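Local atomic coordinates of hypothetical protein TM1631 (Thermotoga maritima, PDB entry 1VPQ), a protein that is of unknown function but belongs to the DUF72 family and adopts a TIM-barrel-like fold of alternating parallel strands and helices. Residues N56-Y59 and Y60-P63; V179-E182 and P183-P186; N252-K255 and G256-A259; A259-A262 and L263-K266. All coordinates share one frame; numbering follows the deposited sequence. Where two conformers were deposited one is given.

Contact 1 of 4, residues N56-Y59 and Y60-P63; sequences NFTY and YTQP
T61 OG1 takes part in three hydrogen bonds that draw this loop together. It donates to N56 O at 2.9 Å, lying in the carbonyl plane with a C=O...O angle of 146°, and it accepts from both the backbone N and the hydroxyl of T58. The loop follows strand 52-55 and leads to helix 65-72, so it is one of the βα connections at the C-terminal rim of a TIM-barrel-like fold. The T58 hydroxyl, 2.9 Å from T61 OG1, gives its proton to that oxygen while receiving the N-H of Y60, the OG1 to N separation being 3.0 Å. The Y60 N to T58 OG1 bond makes an ST turn at T58. The two threonine side chains meet at about a right angle, and each OG1 is tucked between its own backbone N and carbonyl carbon (chi1 73° in T58 and 59° in T61), where it can serve backbone partners and the other hydroxyl together.

Further out, the phenol of Y60 folds back over T58. T58 OG1 stands over the centre of the ring, and T58 CB makes a CH-pi contact over the same face, 3.6 Å from the ring centroid. CG2 of T58 extends this cover toward CZ and OH of the phenol. At the inner end F57 packs on V83 of the neighbouring strand and meets W65 edge-to-face. Water 1, within hydrogen-bonding distance of both, probably links T58 O to P63 O. P63, which follows a cis peptide bond, directs its carbonyl at the F57 ring edge, with P63 O 3.7 Å from F57 CD1.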
loop_
_atom_site.group_PDB
_atom_site.type_symbol
_atom_site.label_atom_id
_atom_site.label_comp_id
_atom_site.label_asym_id
_atom_site.label_seq_id
_atom_site.Cartn_x
_atom_site.Cartn_y
_atom_site.Cartn_z
ATOM N N ASN A 56 -6.461 -1.031 -5.353
ATOM C CA ASN A 56 -5.939 -1.626 -6.570
ATOM C C ASN A 56 -7.104 -1.950 -7.491
ATOM O O ASN A 56 -7.805 -2.947 -7.302
ATOM C CB ASN A 56 -5.133 -2.889 -6.254
ATOM C CG ASN A 56 -4.586 -3.576 -7.504
ATOM O OD1 ASN A 56 -4.297 -2.935 -8.517
ATOM N ND2 ASN A 56 -4.434 -4.890 -7.425
ATOM N N PHE A 57 -7.301 -1.098 -8.492
ATOM C CA PHE A 57 -8.418 -1.233 -9.410
ATOM C C PHE A 57 -8.067 -2.196 -10.516
ATOM O O PHE A 57 -7.129 -1.966 -11.272
ATOM C CB PHE A 57 -8.788 0.122 -10.009
ATOM C CG PHE A 57 -9.179 1.135 -8.984
ATOM C CD1 PHE A 57 -10.454 1.130 -8.441
ATOM C CD2 PHE A 57 -8.265 2.082 -8.543
ATOM C CE1 PHE A 57 -10.814 2.061 -7.479
ATOM C CE2 PHE A 57 -8.617 3.015 -7.588
ATOM C CZ PHE A 57 -9.891 3.007 -7.053
ATOM N N THR A 58 -8.818 -3.285 -10.590
ATOM C CA THR A 58 -8.691 -4.237 -11.681
ATOM C C THR A 58 -10.097 -4.523 -12.200
ATOM O O THR A 58 -11.053 -3.859 -11.798
ATOM C CB THR A 58 -8.023 -5.534 -11.206
ATOM O OG1 THR A 58 -8.938 -6.279 -10.398
ATOM C CG2 THR A 58 -6.766 -5.232 -10.400
ATOM N N TYR A 59 -10.221 -5.507 -13.085
ATOM C CA TYR A 59 -11.529 -5.949 -13.575
ATOM C C TYR A 59 -12.014 -7.187 -12.824
ATOM O O TYR A 59 -13.036 -7.769 -13.175
ATOM C CB TYR A 59 -11.456 -6.242 -15.063
ATOM C CG TYR A 59 -10.708 -5.184 -15.841
ATOM C CD1 TYR A 59 -11.364 -4.050 -16.323
ATOM C CD2 TYR A 59 -9.338 -5.314 -16.090
ATOM C CE1 TYR A 59 -10.681 -3.076 -17.039
ATOM C CE2 TYR A 59 -8.646 -4.347 -16.803
ATOM C CZ TYR A 59 -9.324 -3.231 -17.275
ATOM O OH TYR A 59 -8.643 -2.270 -17.980
ATOM N N TYR A 60 -11.266 -7.586 -11.799
ATOM C CA TYR A 60 -11.655 -8.680 -10.903
ATOM C C TYR A 60 -11.783 -8.228 -9.443
ATOM O O TYR A 60 -12.128 -9.033 -8.582
ATOM C CB TYR A 60 -10.671 -9.864 -11.010
ATOM C CG TYR A 60 -9.205 -9.495 -10.910
ATOM C CD1 TYR A 60 -8.483 -9.139 -12.044
ATOM C CD2 TYR A 60 -8.539 -9.509 -9.688
ATOM C CE1 TYR A 60 -7.140 -8.794 -11.966
ATOM C CE2 TYR A 60 -7.187 -9.159 -9.596
ATOM C CZ TYR A 60 -6.495 -8.806 -10.746
ATOM O OH TYR A 60 -5.164 -8.459 -10.691
ATOM N N THR A 61 -11.522 -6.950 -9.169
ATOM C CA THR A 61 -11.594 -6.418 -7.799
ATOM C C THR A 61 -12.769 -5.452 -7.594
ATOM O O THR A 61 -13.247 -4.815 -8.545
ATOM C CB THR A 61 -10.286 -5.680 -7.385
ATOM O OG1 THR A 61 -10.026 -4.592 -8.285
ATOM C CG2 THR A 61 -9.093 -6.642 -7.362
ATOM N N GLN A 62 -13.212 -5.358 -6.339
ATOM C CA GLN A 62 -14.234 -4.404 -5.919
ATOM C C GLN A 62 -13.589 -3.337 -5.038
ATOM O O GLN A 62 -12.753 -3.664 -4.200
ATOM C CB GLN A 62 -15.332 -5.111 -5.136
ATOM C CG GLN A 62 -16.014 -6.234 -5.902
ATOM C CD GLN A 62 -16.759 -5.739 -7.127
ATOM O OE1 GLN A 62 -17.100 -4.555 -7.226
ATOM N NE2 GLN A 62 -17.019 -6.647 -8.069
ATOM N N PRO A 63 -13.976 -2.055 -5.214
ATOM C CA PRO A 63 -15.002 -1.558 -6.137
ATOM C C PRO A 63 -14.414 -1.298 -7.526
ATOM O O PRO A 63 -13.192 -1.172 -7.661
ATOM C CB PRO A 63 -15.433 -0.243 -5.488
ATOM C CG PRO A 63 -14.183 0.269 -4.828
ATOM C CD PRO A 63 -13.343 -0.947 -4.469
HETATM O O HOH W 1 -11.718 -2.537 -9.362
#

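Contact 2 of 4, residues V179-E182 and P183-P186; sequences VVDE and PKLP
The carboxylate of D181 is approached by K184 from above its plane: NZ sits 2.9 Å from OD1 and 43° out of that plane, in a salt bridge between residues three apart. D181 closes strand 176-181 of the TIM-barrel-like sheet, and K184 stands in the loop just beyond, so the bridge ties the C-terminal end of the strand to its outgoing connection. The other oxygen, OD2, takes a hydrogen bond from Y224 OH and a salt bridge from R207 NE. With both oxygens engaged the carboxylate is fixed in rotation.

K184 reaches back because its chain bends at chi2 (-47°), which turns the outer methylenes along the strand end; on the way, CD passes 3.5 Å from E182 O. The two side chains meet at about a right angle, and K184 is also the centre of an inverse gamma turn closed by a weak bond from L185 N to P183 O at 3.2 Å. A sulfate ion, probably from the crystallisation liquor, forms a long, weak ion pair with the same NZ.

D181, the last strand residue, and E182 just beyond it point their side chains to opposite sides of the chain, as expected for neighbours in an extended backbone. E182 runs out beyond CG toward E155 and H205, and its carboxylate makes a long, weak ion pair with R157. The P183 ring packs on W211, and where it adjoins E182 the two side chains cross obliquely, with P183 CD 3.8 Å from E182 CG.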
loop_
_atom_site.group_PDB
_atom_site.type_symbol
_atom_site.label_atom_id
_atom_site.label_comp_id
_atom_site.label_asym_id
_atom_site.label_seq_id
_atom_site.Cartn_x
_atom_site.Cartn_y
_atom_site.Cartn_z
ATOM N N VAL A 179 8.287 0.915 3.620
ATOM C CA VAL A 179 8.794 0.106 4.728
ATOM C C VAL A 179 7.843 -1.076 4.896
ATOM O O VAL A 179 6.665 -0.892 5.180
ATOM C CB VAL A 179 8.865 0.890 6.051
ATOM C CG1 VAL A 179 9.379 -0.012 7.179
ATOM C CG2 VAL A 179 9.739 2.136 5.905
ATOM N N VAL A 180 8.369 -2.284 4.732
ATOM C CA VAL A 180 7.529 -3.477 4.677
ATOM C C VAL A 180 7.780 -4.409 5.855
ATOM O O VAL A 180 8.931 -4.666 6.227
ATOM C CB VAL A 180 7.789 -4.300 3.406
ATOM C CG1 VAL A 180 6.839 -5.497 3.330
ATOM C CG2 VAL A 180 7.629 -3.466 2.187
ATOM N N ASP A 181 6.690 -4.921 6.430
ATOM C CA ASP A 181 6.767 -6.108 7.265
ATOM C C ASP A 181 6.125 -7.293 6.538
ATOM O O ASP A 181 4.939 -7.271 6.199
ATOM C CB ASP A 181 6.136 -5.913 8.641
ATOM C CG ASP A 181 6.569 -6.993 9.618
ATOM O OD1 ASP A 181 7.733 -6.947 10.077
ATOM O OD2 ASP A 181 5.760 -7.905 9.896
ATOM N N GLU A 182 6.956 -8.308 6.324
ATOM C CA GLU A 182 6.667 -9.495 5.535
ATOM C C GLU A 182 7.126 -10.693 6.341
ATOM O O GLU A 182 7.810 -10.522 7.344
ATOM C CB GLU A 182 7.521 -9.460 4.262
ATOM C CG GLU A 182 6.823 -9.015 3.013
ATOM C CD GLU A 182 7.791 -8.753 1.887
ATOM O OE1 GLU A 182 8.787 -9.488 1.755
ATOM O OE2 GLU A 182 7.566 -7.801 1.127
ATOM N N PRO A 183 6.803 -11.921 5.887
ATOM C CA PRO A 183 7.384 -13.117 6.509
ATOM C C PRO A 183 8.924 -13.090 6.651
ATOM O O PRO A 183 9.630 -12.479 5.830
ATOM C CB PRO A 183 6.935 -14.238 5.572
ATOM C CG PRO A 183 5.676 -13.749 4.981
ATOM C CD PRO A 183 5.869 -12.271 4.805
ATOM N N LYS A 184 9.426 -13.731 7.704
ATOM C CA LYS A 184 10.865 -13.775 7.983
ATOM C C LYS A 184 11.433 -15.046 7.369
ATOM O O LYS A 184 11.790 -16.005 8.065
ATOM C CB LYS A 184 11.150 -13.700 9.495
ATOM C CG LYS A 184 10.385 -12.601 10.242
ATOM C CD LYS A 184 10.438 -11.248 9.550
ATOM C CE LYS A 184 9.869 -10.144 10.433
ATOM N NZ LYS A 184 9.921 -8.817 9.760
ATOM N N LEU A 185 11.508 -15.033 6.042
ATOM C CA LEU A 185 11.863 -16.213 5.267
ATOM C C LEU A 185 12.961 -15.886 4.266
ATOM O O LEU A 185 13.150 -14.716 3.905
ATOM C CB LEU A 185 10.633 -16.734 4.522
ATOM C CG LEU A 185 9.423 -17.138 5.373
ATOM C CD1 LEU A 185 8.174 -17.176 4.510
ATOM C CD2 LEU A 185 9.639 -18.492 6.057
ATOM N N PRO A 186 13.680 -16.920 3.800
ATOM C CA PRO A 186 14.706 -16.736 2.780
ATOM C C PRO A 186 14.219 -15.967 1.538
ATOM O O PRO A 186 13.147 -16.247 1.005
ATOM C CB PRO A 186 15.080 -18.180 2.410
ATOM C CG PRO A 186 14.782 -18.954 3.627
ATOM C CD PRO A 186 13.568 -18.337 4.202
#

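Contact 3 of 4, residues N252-K255 and G256-A259; sequences NCYK and GQAA
G256 N donates to C253 O at 3.2 Å, closing a type II beta turn between strand 245-250 and helix 257-270. G256 is the N-cap of that helix; its phi is positive (77°), and a side-chain carbon at this position would collide with K255 O. The turn is moored outward as well, since C253 O accepts from W26 NE1 and K255 N donates to D25 OD2.

Q257 opens the helix. Its N makes a weak bond to Y254 O, 3.4 Å long, so that a type I' turn overlaps the first. Its CB rests 3.3 Å from N252 O, and the rest of the side chain runs alongside that of Y254, pointing the same way.

A258 receives the other end of the loop. Its N lies 2.8 Å from N252 O in a strongly bent, weak bond, while its CB touches C253 SG at 3.5 Å. The amide of N252, with CG set between its own backbone N and carbonyl carbon (chi1 55°), lies against A258, OD1 being 3.3 Å from A258 CA. N252 ND2 donates to Y222 O and N261 OD1. With N252 replaced by an alanine, Y222 O would probably lose this donor, N261 OD1 one of its two, and a gap would open beside A258.

The amide is thus used one-sidedly: its N-H groups bind two parts of the fold, whereas OD1 is buried against hydrocarbon without a polar partner.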
loop_
_atom_site.group_PDB
_atom_site.type_symbol
_atom_site.label_atom_id
_atom_site.label_comp_id
_atom_site.label_asym_id
_atom_site.label_seq_id
_atom_site.Cartn_x
_atom_site.Cartn_y
_atom_site.Cartn_z
ATOM N N ASN A 252 -2.893 -8.004 5.632
ATOM C CA ASN A 252 -3.257 -9.354 6.066
ATOM C C ASN A 252 -4.764 -9.479 6.167
ATOM O O ASN A 252 -5.300 -9.752 7.231
ATOM C CB ASN A 252 -2.583 -9.708 7.399
ATOM C CG ASN A 252 -2.871 -8.698 8.505
ATOM O OD1 ASN A 252 -2.840 -7.490 8.285
ATOM N ND2 ASN A 252 -3.124 -9.195 9.710
ATOM N N CYS A 253 -5.437 -9.291 5.035
ATOM C CA CYS A 253 -6.886 -9.033 4.997
ATOM C C CYS A 253 -7.754 -10.283 5.093
ATOM O O CYS A 253 -8.978 -10.183 5.177
ATOM C CB CYS A 253 -7.250 -8.238 3.729
ATOM S SG CYS A 253 -6.701 -6.478 3.735
ATOM N N TYR A 254 -7.124 -11.453 5.089
ATOM C CA TYR A 254 -7.852 -12.726 5.203
ATOM C C TYR A 254 -8.688 -12.748 6.486
ATOM O O TYR A 254 -8.145 -12.657 7.594
ATOM C CB TYR A 254 -6.866 -13.897 5.191
ATOM C CG TYR A 254 -7.486 -15.280 5.220
ATOM C CD1 TYR A 254 -7.934 -15.891 4.053
ATOM C CD2 TYR A 254 -7.584 -15.993 6.411
ATOM C CE1 TYR A 254 -8.496 -17.186 4.076
ATOM C CE2 TYR A 254 -8.140 -17.279 6.446
ATOM C CZ TYR A 254 -8.592 -17.867 5.274
ATOM O OH TYR A 254 -9.136 -19.135 5.306
ATOM N N LYS A 255 -10.007 -12.837 6.317
ATOM C CA LYS A 255 -10.969 -12.898 7.430
ATOM C C LYS A 255 -10.897 -11.699 8.400
ATOM O O LYS A 255 -11.116 -11.846 9.606
ATOM C CB LYS A 255 -10.836 -14.229 8.179
ATOM C CG LYS A 255 -11.254 -15.435 7.344
ATOM C CD LYS A 255 -11.065 -16.726 8.132
ATOM C CE LYS A 255 -11.546 -17.967 7.372
ATOM N NZ LYS A 255 -12.725 -18.592 8.014
ATOM N N GLY A 256 -10.605 -10.521 7.858
ATOM C CA GLY A 256 -10.696 -9.277 8.625
ATOM C C GLY A 256 -9.550 -9.024 9.588
ATOM O O GLY A 256 -9.600 -8.078 10.374
ATOM N N GLN A 257 -8.510 -9.850 9.509
ATOM C CA GLN A 257 -7.365 -9.747 10.398
ATOM C C GLN A 257 -6.685 -8.391 10.247
ATOM O O GLN A 257 -6.305 -7.777 11.240
ATOM C CB GLN A 257 -6.398 -10.914 10.157
ATOM C CG GLN A 257 -6.917 -12.206 10.792
ATOM C CD GLN A 257 -6.247 -13.474 10.300
ATOM O OE1 GLN A 257 -6.014 -13.651 9.104
ATOM N NE2 GLN A 257 -5.965 -14.388 11.228
ATOM N N ALA A 258 -6.567 -7.924 9.005
ATOM C CA ALA A 258 -5.996 -6.611 8.706
ATOM C C ALA A 258 -6.760 -5.478 9.387
ATOM O O ALA A 258 -6.160 -4.566 9.951
ATOM C CB ALA A 258 -5.965 -6.380 7.206
ATOM N N ALA A 259 -8.087 -5.543 9.316
ATOM C CA ALA A 259 -8.955 -4.546 9.939
ATOM C C ALA A 259 -8.803 -4.563 11.464
ATOM O O ALA A 259 -8.669 -3.505 12.079
ATOM C CB ALA A 259 -10.391 -4.771 9.530
#

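Contact 4 of 4, residues A259-A262 and L263-K266; sequences AINA and LQFK
N261 and Q264, three residues apart on helix 257-270, join through their amides, while the backbone of this last helix of the TIM-barrel-like fold keeps regular alpha-helical bonding. Four i to i+4 hydrogen bonds link the two halves: L263 N to A259 O, Q264 N to I260 O, F265 N to N261 O and K266 N to A262 O, the last at 2.8 Å.

The side-chain bond is short. N261 ND2 donates to Q264 OE1 at 2.7 Å, with an N-H...O angle of 150°; the acceptor lies in the N261 amide plane, and the two amides are turned only 28° from each other. N261 OD1 accepts from Y224 N, so the amide is gripped at both ends. A leucine in place of Q264 would remove this acceptor and would probably leave the N261 amide less firmly fixed in rotation. K266 NZ reaches L48 O in a weak hydrogen bond.

Packing follows the helix faces. I260 runs beside Q264, its CG2 methyl lying 3.4 Å from the amide oxygen OE1 of Q264. A262 meets F250 and T18, and F265 packs on V16 and V248 of the strands and on V236 of helix 226-240. L263 packs on F50, and with CG anti to its own carbonyl carbon (chi1 -70°) the side chain leans back along the helix, bringing CG within 3.1 Å of A259 O.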
loop_
_atom_site.group_PDB
_atom_site.type_symbol
_atom_site.label_atom_id
_atom_site.label_comp_id
_atom_site.label_asym_id
_atom_site.label_seq_id
_atom_site.Cartn_x
_atom_site.Cartn_y
_atom_site.Cartn_z
ATOM N N ALA A 259 -8.087 -5.543 9.316
ATOM C CA ALA A 259 -8.955 -4.546 9.939
ATOM C C ALA A 259 -8.803 -4.563 11.464
ATOM O O ALA A 259 -8.669 -3.505 12.079
ATOM C CB ALA A 259 -10.391 -4.771 9.530
ATOM N N ILE A 260 -8.807 -5.761 12.059
ATOM C CA ILE A 260 -8.559 -5.929 13.501
ATOM C C ILE A 260 -7.246 -5.267 13.903
ATOM O O ILE A 260 -7.225 -4.396 14.778
ATOM C CB ILE A 260 -8.561 -7.433 13.928
ATOM C CG1 ILE A 260 -9.982 -7.997 13.857
ATOM C CG2 ILE A 260 -8.029 -7.613 15.358
ATOM C CD1 ILE A 260 -10.080 -9.509 14.010
ATOM N N ASN A 261 -6.159 -5.663 13.252
ATOM C CA ASN A 261 -4.844 -5.107 13.547
ATOM C C ASN A 261 -4.752 -3.603 13.277
ATOM O O ASN A 261 -4.094 -2.870 14.028
ATOM C CB ASN A 261 -3.744 -5.839 12.762
ATOM C CG ASN A 261 -3.515 -7.269 13.241
ATOM O OD1 ASN A 261 -3.030 -8.104 12.484
ATOM N ND2 ASN A 261 -3.853 -7.553 14.496
ATOM N N ALA A 262 -5.396 -3.144 12.208
ATOM C CA ALA A 262 -5.357 -1.724 11.857
ATOM C C ALA A 262 -6.080 -0.894 12.916
ATOM O O ALA A 262 -5.658 0.222 13.247
ATOM C CB ALA A 262 -5.960 -1.492 10.470
ATOM N N LEU A 263 -7.169 -1.452 13.431
ATOM C CA LEU A 263 -7.928 -0.847 14.528
ATOM C C LEU A 263 -7.153 -0.851 15.850
ATOM O O LEU A 263 -7.272 0.089 16.640
ATOM C CB LEU A 263 -9.263 -1.566 14.724
ATOM C CG LEU A 263 -10.329 -1.378 13.643
ATOM C CD1 LEU A 263 -11.422 -2.391 13.824
ATOM C CD2 LEU A 263 -10.905 0.033 13.666
ATOM N N GLN A 264 -6.388 -1.918 16.093
ATOM C CA GLN A 264 -5.522 -1.996 17.271
ATOM C C GLN A 264 -4.435 -0.948 17.172
ATOM O O GLN A 264 -4.139 -0.249 18.130
ATOM C CB GLN A 264 -4.873 -3.372 17.383
ATOM C CG GLN A 264 -5.794 -4.466 17.840
ATOM C CD GLN A 264 -5.164 -5.833 17.682
ATOM O OE1 GLN A 264 -5.079 -6.369 16.584
ATOM N NE2 GLN A 264 -4.725 -6.406 18.782
ATOM N N PHE A 265 -3.847 -0.854 15.989
ATOM C CA PHE A 265 -2.801 0.124 15.703
ATOM C C PHE A 265 -3.317 1.559 15.822
ATOM O O PHE A 265 -2.649 2.425 16.387
ATOM C CB PHE A 265 -2.260 -0.119 14.290
ATOM C CG PHE A 265 -0.942 0.530 14.025
ATOM C CD1 PHE A 265 0.232 -0.098 14.398
ATOM C CD2 PHE A 265 -0.876 1.751 13.392
ATOM C CE1 PHE A 265 1.447 0.478 14.151
ATOM C CE2 PHE A 265 0.332 2.343 13.145
ATOM C CZ PHE A 265 1.504 1.704 13.528
ATOM N N LYS A 266 -4.509 1.792 15.278
ATOM C CA LYS A 266 -5.158 3.113 15.306
ATOM C C LYS A 266 -5.401 3.590 16.740
ATOM O O LYS A 266 -5.227 4.773 17.054
ATOM C CB LYS A 266 -6.467 3.055 14.513
ATOM C CG LYS A 266 -7.402 4.234 14.687
ATOM C CD LYS A 266 -8.560 4.155 13.697
ATOM C CE LYS A 266 -9.862 4.622 14.325
ATOM N NZ LYS A 266 -10.440 3.594 15.242
#

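In the fold
Contacts 1, 2 and 3 each lie at or just beyond the C-terminal end of a barrel strand, the rim where TIM-barrel enzymes usually carry their active sites; no active site is established here, and the sulfate beside contact 2 only hints at an anion-binding spot. Contacts 3 and 4 are successive parts of one helix and its lead-in, sharing A259, with centres 10 Å apart; N252 ND2 lies 3.0 Å from N261 OD1 between them. Contacts 2 and 4 do not touch, their nearest atoms being about 9 Å apart, yet Y224 binds D181 through its hydroxyl and N261 through its backbone N. Contact 1 touches none of the others; its centre is 18 Å from that of contact 3.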